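Local coordinates for putative methyl-accepting chemotaxis protein (Salmonella enterica subsp. enterica serovar Typhimurium str. LT2, PDB 6DB1) that is a putative methyl-accepting chemotaxis protein whose N-terminal helical domain probably senses ligands and passes the signal on to control swimming, at residues A54-S59 and P100-A105; E61-K66 and K96-Q101. One frame throughout, in Å; residues are numbered along the deposited sequence. Where two conformers were deposited one is given.

Interaction 1 (A54-S59 and P100-A105)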
ATOM      1  N   ALA A  54      -2.686 -15.346  15.795  1.00 69.18           N
ATOM      2  CA  ALA A  54      -1.798 -15.925  14.759  1.00 70.89           C
ATOM      3  C   ALA A  54      -1.695 -15.028  13.510  1.00 70.21           C
ATOM      4  O   ALA A  54      -0.571 -14.803  13.017  1.00 66.18           O
ATOM      5  CB  ALA A  54      -2.261 -17.318  14.401  1.00 73.56           C
ATOM      6  N   PRO A  55      -2.848 -14.527  12.981  1.00 70.40           N
ATOM      7  CA  PRO A  55      -2.875 -13.684  11.763  1.00 68.36           C
ATOM      8  C   PRO A  55      -2.235 -12.295  11.929  1.00 67.69           C
ATOM      9  O   PRO A  55      -1.551 -11.808  11.013  1.00 62.42           O
ATOM     10  CB  PRO A  55      -4.352 -13.501  11.384  1.00 70.01           C
ATOM     11  CG  PRO A  55      -5.130 -13.961  12.595  1.00 71.24           C
ATOM     12  CD  PRO A  55      -4.219 -14.907  13.347  1.00 70.27           C
ATOM     13  N   ALA A  56      -2.484 -11.642  13.057  1.00 67.32           N
ATOM     14  CA  ALA A  56      -1.876 -10.330  13.275  1.00 66.05           C
ATOM     15  C   ALA A  56      -0.357 -10.509  13.360  1.00 64.17           C
ATOM     16  O   ALA A  56       0.397  -9.766  12.728  1.00 64.76           O
ATOM     17  CB  ALA A  56      -2.438  -9.683  14.514  1.00 65.19           C
ATOM     18  N   ARG A  57       0.071 -11.515  14.124  1.00 63.16           N
ATOM     19  CA  ARG A  57       1.492 -11.834  14.270  1.00 64.34           C
ATOM     20  C   ARG A  57       2.103 -12.065  12.881  1.00 63.97           C
ATOM     21  O   ARG A  57       3.262 -11.720  12.652  1.00 60.02           O
ATOM     22  CB  ARG A  57       1.713 -13.092  15.122  1.00 65.94           C
ATOM     23  CG  ARG A  57       1.451 -12.931  16.614  1.00 68.90           C
ATOM     24  CD  ARG A  57       1.421 -14.277  17.334  1.00 70.85           C
ATOM     25  NE  ARG A  57       1.173 -14.146  18.766  1.00 73.56           N
ATOM     26  CZ  ARG A  57       0.919 -15.155  19.602  1.00 75.09           C
ATOM     27  NH1 ARG A  57       0.687 -14.912  20.883  1.00 72.81           N
ATOM     28  NH2 ARG A  57       0.870 -16.395  19.154  1.00 78.91           N
ATOM     29  N   GLN A  58       1.331 -12.681  11.980  1.00 62.61           N
ATOM     30  CA  GLN A  58       1.808 -12.964  10.631  1.00 62.70           C
ATOM     31  C   GLN A  58       2.094 -11.650   9.897  1.00 62.01           C
ATOM     32  O   GLN A  58       3.090 -11.534   9.202  1.00 60.05           O
ATOM     33  CB  GLN A  58       0.783 -13.794   9.853  1.00 63.70           C
ATOM     34  CG  GLN A  58       1.082 -13.901   8.364  1.00 66.22           C
ATOM     35  CD  GLN A  58       0.127 -14.822   7.648  1.00 70.54           C
ATOM     36  OE1 GLN A  58      -0.498 -14.449   6.657  1.00 75.90           O
ATOM     37  NE2 GLN A  58      -0.015 -16.034   8.159  1.00 70.51           N
ATOM     38  N   SER A  59       1.191 -10.690  10.043  1.00 61.55           N
ATOM     39  CA  SER A  59       1.332  -9.409   9.384  1.00 61.66           C
ATOM     40  C   SER A  59       2.532  -8.646   9.968  1.00 59.74           C
ATOM     41  O   SER A  59       3.348  -8.127   9.216  1.00 60.53           O
ATOM     42  CB  SER A  59       0.039  -8.630   9.464  1.00 63.52           C
ATOM     43  OG  SER A  59      -1.000  -9.312   8.761  1.00 63.12           O
ATOM     44  N   PRO A 100       4.558  -2.591  20.148  1.00 54.92           N
ATOM     45  CA  PRO A 100       3.894  -2.427  21.422  1.00 57.26           C
ATOM     46  C   PRO A 100       2.421  -2.856  21.361  1.00 59.36           C
ATOM     47  O   PRO A 100       1.986  -3.648  22.209  1.00 64.24           O
ATOM     48  CB  PRO A 100       4.042  -0.935  21.738  1.00 56.38           C
ATOM     49  CG  PRO A 100       5.375  -0.606  21.127  1.00 56.27           C
ATOM     50  CD  PRO A 100       5.383  -1.409  19.842  1.00 56.42           C
ATOM     51  N   GLN A 101       1.681  -2.378  20.368  1.00 56.70           N
ATOM     52  CA  GLN A 101       0.265  -2.737  20.257  1.00 59.06           C
ATOM     53  C   GLN A 101       0.079  -4.248  20.425  1.00 58.86           C
ATOM     54  O   GLN A 101      -0.792  -4.682  21.164  1.00 58.73           O
ATOM     55  CB  GLN A 101      -0.331  -2.326  18.913  1.00 58.83           C
ATOM     56  CG  GLN A 101      -0.514  -0.826  18.750  1.00 60.71           C
ATOM     57  CD  GLN A 101      -1.401  -0.528  17.567  1.00 62.26           C
ATOM     58  OE1 GLN A 101      -2.059  -1.420  17.040  1.00 64.26           O
ATOM     59  NE2 GLN A 101      -1.445   0.732  17.158  1.00 59.36           N
HETATM   60  N   MSE A 102       0.895  -5.031  19.736  1.00 58.50           N
HETATM   61  CA  MSE A 102       0.780  -6.484  19.823  1.00 62.58           C
HETATM   62  C   MSE A 102       1.057  -7.028  21.196  1.00 62.47           C
HETATM   63  O   MSE A 102       0.354  -7.920  21.662  1.00 60.99           O
HETATM   64  CB  MSE A 102       1.768  -7.130  18.878  1.00 63.06           C
HETATM   65  CG  MSE A 102       1.049  -7.519  17.607  1.00 67.00           C
HETATM   66 SE   MSE A 102       0.452  -9.377  17.751  1.00 70.79          SE
HETATM   67  CE  MSE A 102      -1.431  -8.869  17.648  1.00 72.43           C
ATOM     68  N   GLN A 103       2.088  -6.514  21.854  1.00 61.67           N
ATOM     69  CA  GLN A 103       2.437  -6.995  23.183  1.00 65.56           C
ATOM     70  C   GLN A 103       1.369  -6.527  24.185  1.00 66.26           C
ATOM     71  O   GLN A 103       0.989  -7.263  25.110  1.00 63.81           O
ATOM     72  CB  GLN A 103       3.859  -6.546  23.528  1.00 68.52           C
ATOM     73  CG  GLN A 103       4.916  -7.246  22.673  1.00 72.73           C
ATOM     74  CD  GLN A 103       6.338  -6.800  22.933  1.00 78.82           C
ATOM     75  OE1 GLN A 103       6.602  -5.649  23.288  1.00 78.62           O
ATOM     76  NE2 GLN A 103       7.281  -7.704  22.701  1.00 77.45           N
ATOM     77  N   LEU A 104       0.828  -5.346  23.932  1.00 61.91           N
ATOM     78  CA  LEU A 104      -0.166  -4.738  24.792  1.00 61.59           C
ATOM     79  C   LEU A 104      -1.527  -5.413  24.559  1.00 62.69           C
ATOM     80  O   LEU A 104      -2.327  -5.546  25.481  1.00 67.35           O
ATOM     81  CB  LEU A 104      -0.190  -3.244  24.449  1.00 61.94           C
ATOM     82  CG  LEU A 104      -0.465  -2.263  25.588  1.00 65.07           C
ATOM     83  CD1 LEU A 104       0.484  -2.493  26.758  1.00 65.64           C
ATOM     84  CD2 LEU A 104      -0.324  -0.834  25.084  1.00 65.14           C
ATOM     85  N   ALA A 105      -1.787  -5.868  23.340  1.00 60.60           N
ATOM     86  CA  ALA A 105      -3.067  -6.513  23.019  1.00 64.40           C
ATOM     87  C   ALA A 105      -3.150  -7.881  23.711  1.00 68.50           C
ATOM     88  O   ALA A 105      -4.238  -8.420  23.945  1.00 65.34           O
ATOM     89  CB  ALA A 105      -3.218  -6.652  21.522  1.00 65.33           C
TER

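Interaction 2 (E61-K66 and K96-Q101)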
ATOM      1  N   GLU A  61       5.103  -9.866  11.421  1.00 52.30           N
ATOM      2  CA  GLU A  61       6.284 -10.562  10.950  1.00 53.69           C
ATOM      3  C   GLU A  61       6.538 -10.240   9.465  1.00 50.03           C
ATOM      4  O   GLU A  61       7.696 -10.087   9.069  1.00 47.70           O
ATOM      5  CB  GLU A  61       6.167 -12.064  11.197  1.00 58.83           C
ATOM      6  CG  GLU A  61       7.317 -12.607  12.007  1.00 62.38           C
ATOM      7  CD  GLU A  61       8.672 -12.369  11.373  1.00 64.01           C
ATOM      8  OE1 GLU A  61       9.663 -12.277  12.125  1.00 67.43           O
ATOM      9  OE2 GLU A  61       8.738 -12.284  10.126  1.00 67.10           O
ATOM     10  N   ASN A  62       5.485 -10.109   8.653  1.00 49.27           N
ATOM     11  CA  ASN A  62       5.658  -9.780   7.221  1.00 47.01           C
ATOM     12  C   ASN A  62       6.185  -8.340   7.068  1.00 43.71           C
ATOM     13  O   ASN A  62       6.984  -8.059   6.166  1.00 41.63           O
ATOM     14  CB  ASN A  62       4.370  -9.990   6.418  1.00 48.86           C
ATOM     15  CG  ASN A  62       4.025 -11.444   6.167  1.00 54.45           C
ATOM     16  OD1 ASN A  62       4.868 -12.332   6.304  1.00 55.13           O
ATOM     17  ND2 ASN A  62       2.794 -11.692   5.745  1.00 57.00           N
HETATM   18  N   MSE A  63       5.736  -7.439   7.946  0.50 43.21           N
HETATM   19  CA  MSE A  63       6.161  -6.039   7.930  0.50 41.10           C
HETATM   20  C   MSE A  63       7.634  -5.942   8.275  0.50 40.80           C
HETATM   21  O   MSE A  63       8.376  -5.153   7.690  0.50 37.42           O
HETATM   22  CB  MSE A  63       5.286  -5.309   8.945  0.50 42.51           C
HETATM   23  CG  MSE A  63       5.226  -3.794   8.760  0.50 41.50           C
HETATM   24 SE   MSE A  63       3.938  -3.013  10.039  0.50 45.98          SE
HETATM   25  CE  MSE A  63       4.815  -1.256  10.203  0.50 44.14           C
ATOM     26  N   ARG A  64       8.058  -6.758   9.235  1.00 42.70           N
ATOM     27  CA  ARG A  64       9.446  -6.812   9.681  1.00 45.05           C
ATOM     28  C   ARG A  64      10.312  -7.393   8.553  1.00 45.30           C
ATOM     29  O   ARG A  64      11.410  -6.886   8.289  1.00 46.70           O
ATOM     30  CB  ARG A  64       9.557  -7.667  10.945  1.00 49.41           C
ATOM     31  CG  ARG A  64      10.939  -7.663  11.578  1.00 53.43           C
ATOM     32  CD  ARG A  64      11.071  -8.701  12.677  1.00 58.96           C
ATOM     33  NE  ARG A  64      10.070  -8.595  13.729  1.00 64.01           N
ATOM     34  CZ  ARG A  64      10.103  -7.726  14.748  1.00 69.50           C
ATOM     35  NH1 ARG A  64      11.030  -6.785  14.805  1.00 71.27           N
ATOM     36  NH2 ARG A  64       9.213  -7.817  15.724  1.00 75.35           N
ATOM     37  N   GLN A  65       9.831  -8.459   7.901  0.60 44.56           N
ATOM     38  CA  GLN A  65      10.564  -9.071   6.786  0.60 43.71           C
ATOM     39  C   GLN A  65      10.682  -8.078   5.621  0.60 40.57           C
ATOM     40  O   GLN A  65      11.708  -8.047   4.948  0.60 41.32           O
ATOM     41  CB  GLN A  65       9.897 -10.362   6.300  0.60 45.76           C
ATOM     42  CG  GLN A  65      10.550 -10.957   5.053  0.60 47.22           C
ATOM     43  CD  GLN A  65      12.010 -11.293   5.254  0.60 49.44           C
ATOM     44  OE1 GLN A  65      12.441 -11.666   6.344  0.60 53.35           O
ATOM     45  NE2 GLN A  65      12.785 -11.185   4.187  0.60 49.59           N
ATOM     46  N   LYS A  66       9.639  -7.295   5.351  1.00 37.64           N
ATOM     47  CA  LYS A  66       9.704  -6.341   4.248  1.00 35.62           C
ATOM     48  C   LYS A  66      10.669  -5.197   4.580  1.00 32.36           C
ATOM     49  O   LYS A  66      11.328  -4.730   3.701  1.00 31.18           O
ATOM     50  CB  LYS A  66       8.306  -5.881   3.843  1.00 35.08           C
ATOM     51  CG  LYS A  66       7.503  -6.971   3.154  1.00 37.25           C
ATOM     52  CD  LYS A  66       8.211  -7.534   1.940  1.00 37.82           C
ATOM     53  CE  LYS A  66       7.456  -8.658   1.272  1.00 40.92           C
ATOM     54  NZ  LYS A  66       8.253  -9.217   0.162  1.00 42.13           N
ATOM     55  N   LYS A  96       8.010   1.051  17.571  1.00 59.30           N
ATOM     56  CA  LYS A  96       7.371   1.916  18.570  1.00 60.70           C
ATOM     57  C   LYS A  96       5.844   1.915  18.430  1.00 59.57           C
ATOM     58  O   LYS A  96       5.160   2.274  19.386  1.00 64.13           O
ATOM     59  CB  LYS A  96       7.879   3.355  18.432  1.00 62.72           C
ATOM     60  CG  LYS A  96       9.375   3.556  18.636  1.00 66.10           C
ATOM     61  CD  LYS A  96       9.803   4.994  18.416  1.00 72.42           C
ATOM     62  CE  LYS A  96      11.290   5.216  18.599  1.00 78.18           C
ATOM     63  NZ  LYS A  96      11.659   6.633  18.360  1.00 84.04           N
ATOM     64  N   GLY A  97       5.304   1.545  17.269  1.00 54.17           N
ATOM     65  CA  GLY A  97       3.862   1.562  17.107  1.00 53.58           C
ATOM     66  C   GLY A  97       3.252   0.169  17.127  1.00 55.11           C
ATOM     67  O   GLY A  97       2.501  -0.183  18.036  1.00 56.18           O
ATOM     68  N   VAL A  98       3.654  -0.628  16.147  1.00 50.35           N
ATOM     69  CA  VAL A  98       3.128  -1.957  15.892  1.00 47.97           C
ATOM     70  C   VAL A  98       3.475  -2.968  16.987  1.00 48.79           C
ATOM     71  O   VAL A  98       2.595  -3.690  17.456  1.00 46.06           O
ATOM     72  CB  VAL A  98       3.635  -2.455  14.530  1.00 47.87           C
ATOM     73  CG1 VAL A  98       3.434  -3.949  14.353  1.00 50.22           C
ATOM     74  CG2 VAL A  98       2.992  -1.678  13.393  1.00 49.22           C
ATOM     75  N   VAL A  99       4.747  -3.098  17.318  1.00 47.89           N
ATOM     76  CA  VAL A  99       5.152  -4.093  18.288  1.00 49.96           C
ATOM     77  C   VAL A  99       4.485  -3.820  19.643  1.00 52.89           C
ATOM     78  O   VAL A  99       3.908  -4.729  20.228  1.00 57.63           O
ATOM     79  CB  VAL A  99       6.686  -4.190  18.392  1.00 48.34           C
ATOM     80  CG1 VAL A  99       7.121  -4.899  19.663  1.00 49.97           C
ATOM     81  CG2 VAL A  99       7.278  -4.864  17.166  1.00 46.75           C
ATOM     82  N   PRO A 100       4.558  -2.591  20.148  1.00 54.92           N
ATOM     83  CA  PRO A 100       3.894  -2.427  21.422  1.00 57.26           C
ATOM     84  C   PRO A 100       2.421  -2.856  21.361  1.00 59.36           C
ATOM     85  O   PRO A 100       1.986  -3.648  22.209  1.00 64.24           O
ATOM     86  CB  PRO A 100       4.042  -0.935  21.738  1.00 56.38           C
ATOM     87  CG  PRO A 100       5.375  -0.606  21.127  1.00 56.27           C
ATOM     88  CD  PRO A 100       5.383  -1.409  19.842  1.00 56.42           C
ATOM     89  N   GLN A 101       1.681  -2.378  20.368  1.00 56.70           N
ATOM     90  CA  GLN A 101       0.265  -2.737  20.257  1.00 59.06           C
ATOM     91  C   GLN A 101       0.079  -4.248  20.425  1.00 58.86           C
ATOM     92  O   GLN A 101      -0.792  -4.682  21.164  1.00 58.73           O
ATOM     93  CB  GLN A 101      -0.331  -2.326  18.913  1.00 58.83           C
ATOM     94  CG  GLN A 101      -0.514  -0.826  18.750  1.00 60.71           C
ATOM     95  CD  GLN A 101      -1.401  -0.528  17.567  1.00 62.26           C
ATOM     96  OE1 GLN A 101      -2.059  -1.420  17.040  1.00 64.26           O
ATOM     97  NE2 GLN A 101      -1.445   0.732  17.158  1.00 59.36           N
TER

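Interaction 1 (A54-S59 and P100-A105)
In the antiparallel hairpin that helices 54-73 and 80-105 form within a four-helix bundle, Met-102 spans the gap to Ala-56 and Arg-57. Met-102 is present as selenomethionine, with SE in place of the natural sulfur, and its chain supplies every atom that touches from the 100-105 side. It is strongly bent, with chi2 near -93° and chi3 near 117°, which turns its last bond aside instead of letting it run straight at the facing helix. The methyl CE ends up against CB of Ala-56 at 3.4 Å, tighter than an ordinary carbon-carbon contact. Alanine suits this place, probably because a small methyl is all the close approach admits. The nearest CA atoms of the two segments, those of Arg-57 and Met-102, lie 7.7 Å apart. One atom back, SE of Met-102 rests 3.9 Å from CG of Arg-57, and the two side chains cross at about a right angle. Arg-57 offers only its aliphatic root here. Its chain runs extended from CG to NE and carries the guanidinium out to the exposed margin, where NH1 is hydrogen-bonded to Gln-106, just beyond the end of segment 100-105. Phe-34 and Leu-38 of helix 13-46 also touch Met-102, so a third helix contributes to the surroundings of the selenoether chain. No hydrogen bond joins segment 54-59 to segment 100-105. Their cohesion therefore rests on dispersion and on the exclusion of water, with a polarisable selenomethionine chain lying against Ala-56 and the aliphatic part of Arg-57, whose charged end goes to the surface.

Interaction 2 (E61-K66 and K96-Q101)
Met-63 on helix 54-73 approaches Val-98 on helix 80-105 with the far end of its side chain. Like Met-102 it is a selenomethionine, and of its two modelled conformers one is described. CB points toward the facing helix but is too far back to touch it. CG, anti to the backbone N (chi1 -160°), continues the reach while still 5.6 Å from CG2 of Val-98. The extended chain then brings SE to 3.7 Å from CG2 of Val-98, and CE lies 3.7 Å from the same methyl. Both of the last two atoms of the chain thus rest on one valine branch, from one side of it, and the chain meets it at an oblique angle. The Met-63 side chain also touches Tyr-31 of helix 13-46 and Trp-90 and Leu-93 of helix 80-105. A long unbranched residue suits the wider spacing, the CA atoms of Met-63 and Val-98 being 9.4 Å apart, while the beta-branched valine presents a compact target. Beside this pair, Arg-64 bends at chi3 (-55°) so that its end comes nearer the other helix, and NH2 meets CG2 of Val-99 at 3.8 Å. The helix carrying the valines is irregular: a pi-type turn covers 96-98, and Pro-100, whose N has no hydrogen to give, breaks the bonding and kinks it. No hydrogen bond joins the segments. Met-63 and Val-98 make a soft, apolar contact in which shape counts for more than direction, consistent with the two conformers of Met-63, while the polar end of Arg-64 adds only van der Waals contact with a valine methyl at the partly exposed margin.

Both interactions join helix 54-73 to helix 80-105, and their centres lie 8 Å apart. Going up the first helix, 54-59 precedes 61-66; on the second, 96-101 runs into 100-105, with Pro-100 and Gln-101 common to both. The early segment therefore pairs with the late one, as an antiparallel hairpin requires. Interaction 2 sits nearer the middle of the chain, about 7 Å from its centre, whereas interaction 1 lies about 13 Å out, toward the end of the bundle where helix 54-73 begins. Together they are two neighbouring, mainly apolar contacts on the same helix pair, on either side of the proline kink, by which two of the four helices of this probable sensor domain are packed together.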